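Local coordinates for protein GLB-12 (PDB 4BJA) that binds heme b through two axial histidines and is a globin tied to redox signalling and reproduction in Caenorhabditis elegans, at residues Leu40-Trp44 with Glu101-Leu107. The protein carries 1 engineered substitution. Sequence-based numbering, arbitrary orientation.
Sequences LRETW and EQLTSML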
ATOM      1  N   LEU A  40      -9.251  10.190  12.736  1.00 19.68           N
ATOM      2  CA  LEU A  40      -8.783   8.946  13.386  1.00 18.53           C
ATOM      3  C   LEU A  40      -8.364   9.251  14.793  1.00 19.40           C
ATOM      4  O   LEU A  40      -8.768   8.542  15.723  1.00 19.74           O
ATOM      5  CB  LEU A  40      -7.589   8.327  12.671  1.00 18.88           C
ATOM      6  CG  LEU A  40      -7.757   7.681  11.348  1.00 19.33           C
ATOM      7  CD1 LEU A  40      -6.365   7.304  10.874  1.00 20.51           C
ATOM      8  CD2 LEU A  40      -8.565   6.397  11.561  1.00 18.91           C
ATOM      9  N   ARG A  41      -7.548  10.305  14.971  1.00 18.94           N
ATOM     10  CA  ARG A  41      -7.114  10.657  16.294  1.00 19.19           C
ATOM     11  C   ARG A  41      -8.267  11.104  17.203  1.00 20.11           C
ATOM     12  O   ARG A  41      -8.344  10.645  18.353  1.00 20.38           O
ATOM     13  CB  ARG A  41      -5.993  11.716  16.257  1.00 18.40           C
ATOM     14  CG  ARG A  41      -5.399  11.946  17.626  1.00 19.37           C
ATOM     15  CD  ARG A  41      -4.818  10.720  18.250  1.00 20.02           C
ATOM     16  NE  ARG A  41      -4.208  11.049  19.548  1.00 23.34           N
ATOM     17  CZ  ARG A  41      -3.890  10.147  20.468  1.00 25.23           C
ATOM     18  NH1 ARG A  41      -4.102   8.849  20.223  1.00 24.22           N
ATOM     19  NH2 ARG A  41      -3.330  10.537  21.625  1.00 27.04           N
ATOM     20  N   GLU A  42      -9.143  11.983  16.714  1.00 20.32           N
ATOM     21  CA  GLU A  42     -10.219  12.537  17.578  1.00 23.24           C
ATOM     22  C   GLU A  42     -11.209  11.443  17.974  1.00 22.53           C
ATOM     23  O   GLU A  42     -11.601  11.374  19.129  1.00 22.66           O
ATOM     24  CB  GLU A  42     -10.924  13.685  16.894  1.00 24.49           C
ATOM     25  CG  GLU A  42     -10.045  14.924  16.729  1.00 29.51           C
ATOM     26  CD  GLU A  42     -10.834  16.182  16.363  1.00 37.60           C
ATOM     27  OE1 GLU A  42     -11.884  16.069  15.697  1.00 42.96           O
ATOM     28  OE2 GLU A  42     -10.389  17.302  16.718  1.00 40.95           O
ATOM     29  N   THR A  43     -11.582  10.585  17.017  1.00 21.10           N
ATOM     30  CA  THR A  43     -12.485   9.476  17.351  1.00 20.89           C
ATOM     31  C   THR A  43     -11.866   8.478  18.347  1.00 20.69           C
ATOM     32  O   THR A  43     -12.560   7.997  19.237  1.00 21.10           O
ATOM     33  CB  THR A  43     -13.053   8.767  16.131  1.00 20.20           C
ATOM     34  OG1 THR A  43     -11.975   8.347  15.302  1.00 20.10           O
ATOM     35  CG2 THR A  43     -13.972   9.723  15.342  1.00 22.53           C
ATOM     36  N   TRP A  44     -10.591   8.137  18.198  1.00 20.04           N
ATOM     37  CA  TRP A  44      -9.924   7.278  19.136  1.00 19.70           C
ATOM     38  C   TRP A  44      -9.891   7.917  20.525  1.00 20.52           C
ATOM     39  O   TRP A  44     -10.100   7.240  21.551  1.00 22.42           O
ATOM     40  CB  TRP A  44      -8.518   6.986  18.642  1.00 19.73           C
ATOM     41  CG  TRP A  44      -7.652   6.190  19.614  1.00 19.50           C
ATOM     42  CD1 TRP A  44      -6.702   6.690  20.468  1.00 19.75           C
ATOM     43  CD2 TRP A  44      -7.627   4.765  19.778  1.00 18.69           C
ATOM     44  NE1 TRP A  44      -6.113   5.670  21.167  1.00 21.85           N
ATOM     45  CE2 TRP A  44      -6.662   4.475  20.776  1.00 19.65           C
ATOM     46  CE3 TRP A  44      -8.352   3.700  19.194  1.00 18.64           C
ATOM     47  CZ2 TRP A  44      -6.349   3.154  21.177  1.00 22.17           C
ATOM     48  CZ3 TRP A  44      -8.062   2.407  19.611  1.00 20.35           C
ATOM     49  CH2 TRP A  44      -7.063   2.135  20.585  1.00 20.05           C
ATOM     50  N   GLU A 101      -2.346   3.774  19.961  1.00 19.59           N
ATOM     51  CA  GLU A 101      -2.241   5.086  20.590  1.00 20.28           C
ATOM     52  C   GLU A 101      -1.168   5.901  19.844  1.00 20.01           C
ATOM     53  O   GLU A 101      -1.370   7.049  19.461  1.00 21.21           O
ATOM     54  CB  GLU A 101      -1.825   4.926  22.050  1.00 20.63           C
ATOM     55  CG  GLU A 101      -1.466   6.235  22.756  1.00 24.09           C
ATOM     56  CD  GLU A 101      -2.603   7.276  22.817  1.00 26.91           C
ATOM     57  OE1 GLU A 101      -3.807   7.006  22.529  1.00 25.75           O
ATOM     58  OE2 GLU A 101      -2.283   8.424  23.202  1.00 31.11           O
ATOM     59  N   GLN A 102      -0.025   5.282  19.648  1.00 19.70           N
ATOM     60  CA  GLN A 102       1.118   5.991  19.033  1.00 20.40           C
ATOM     61  C   GLN A 102       0.814   6.267  17.575  1.00 19.44           C
ATOM     62  O   GLN A 102       1.101   7.371  17.033  1.00 19.72           O
ATOM     63  CB  GLN A 102       2.315   5.070  19.025  1.00 21.99           C
ATOM     64  CG  GLN A 102       3.018   4.732  20.292  1.00 30.03           C
ATOM     65  CD  GLN A 102       4.171   3.774  19.941  1.00 39.00           C
ATOM     66  OE1 GLN A 102       4.051   2.541  20.055  1.00 41.39           O
ATOM     67  NE2 GLN A 102       5.246   4.340  19.394  1.00 42.69           N
ATOM     68  N   LEU A 103       0.283   5.246  16.899  1.00 18.45           N
ATOM     69  CA  LEU A 103       0.043   5.361  15.447  1.00 17.64           C
ATOM     70  C   LEU A 103      -1.004   6.467  15.185  1.00 17.69           C
ATOM     71  O   LEU A 103      -0.805   7.320  14.301  1.00 17.88           O
ATOM     72  CB  LEU A 103      -0.410   3.980  14.889  1.00 17.78           C
ATOM     73  CG  LEU A 103      -0.725   3.808  13.435  1.00 20.03           C
ATOM     74  CD1 LEU A 103       0.414   4.404  12.532  1.00 20.84           C
ATOM     75  CD2 LEU A 103      -0.906   2.278  13.220  1.00 21.24           C
ATOM     76  N   THR A 104      -2.098   6.492  15.948  1.00 17.95           N
ATOM     77  CA  THR A 104      -3.139   7.514  15.707  1.00 18.06           C
ATOM     78  C   THR A 104      -2.601   8.912  16.063  1.00 18.63           C
ATOM     79  O   THR A 104      -2.915   9.882  15.391  1.00 18.35           O
ATOM     80  CB  THR A 104      -4.444   7.291  16.450  1.00 19.20           C
ATOM     81  OG1 THR A 104      -4.207   7.207  17.868  1.00 17.83           O
ATOM     82  CG2 THR A 104      -5.179   6.031  15.934  1.00 17.82           C
ATOM     83  N   SER A 105      -1.776   8.989  17.091  1.00 18.76           N
ATOM     84  CA  SER A 105      -1.149  10.284  17.476  1.00 19.22           C
ATOM     85  C   SER A 105      -0.196  10.756  16.358  1.00 18.93           C
ATOM     86  O   SER A 105      -0.192  11.929  15.990  1.00 19.85           O
ATOM     87  CB  SER A 105      -0.374  10.124  18.801  1.00 19.41           C
ATOM     88  OG  SER A 105       0.198  11.388  19.164  1.00 24.68           O
ATOM     89  N   MET A 106       0.625   9.854  15.850  1.00 18.35           N
ATOM     90  CA  MET A 106       1.575  10.247  14.809  1.00 17.66           C
ATOM     91  C   MET A 106       0.844  10.714  13.588  1.00 17.65           C
ATOM     92  O   MET A 106       1.277  11.682  12.947  1.00 18.98           O
ATOM     93  CB  MET A 106       2.570   9.142  14.468  1.00 17.59           C
ATOM     94  CG  MET A 106       3.708   8.982  15.540  1.00 20.29           C
ATOM     95  SD  MET A 106       4.956   7.851  15.008  1.00 26.50           S
ATOM     96  CE  MET A 106       4.119   6.339  15.258  1.00 23.78           C
ATOM     97  N   LEU A 107      -0.226  10.002  13.198  1.00 16.57           N
ATOM     98  CA  LEU A 107      -0.975  10.329  11.996  1.00 17.33           C
ATOM     99  C   LEU A 107      -1.758  11.604  12.180  1.00 18.83           C
ATOM    100  O   LEU A 107      -1.743  12.478  11.308  1.00 20.33           O
ATOM    101  CB  LEU A 107      -1.943   9.194  11.625  1.00 16.87           C
ATOM    102  CG  LEU A 107      -1.201   7.945  11.122  1.00 16.10           C
ATOM    103  CD1 LEU A 107      -2.227   6.803  10.949  1.00 17.16           C
ATOM    104  CD2 LEU A 107      -0.400   8.166   9.818  1.00 16.59           C
TER
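R41 on helix 34-46 meets E101 and T104 on helix 87-108, joining what are probably the A and E helices of the globin fold at 136° between their local directions, away from the heme site. Packing is closest where T104 faces the R41 backbone: their CA atoms lie 5.1 Å apart. The arginine leaves with CG anti to the backbone nitrogen (chi1 -172°) and bends at chi2, which lays its aliphatic part along T104 O and swings the guanidinium across to the partly exposed E101. There a salt bridge forms, R41 NH1 bonding E101 OE1 and R41 NH2 bonding E101 OE2 (2.8 Å); the planes stand 58° apart, and R41 meets both oxygens from above the carboxylate plane. S105 CB sits 3.9 Å above the centre of the guanidinium face. T104 OG1 accepts from R41 NH1 at 2.9 Å, tilted from the guanidinium plane, and also bonds M100 O, a turn earlier. On the buried apolar flank the two segments touch sparsely: L40 CD1 lies 4.2 Å from L107 CD1, and helix 185-214 packs W192 on L40 and F195 on L107. E101 OE1 has a second donor, W44 NE1 reaching E101 OE1 at 3.0 Å, nearly along its C-O axis.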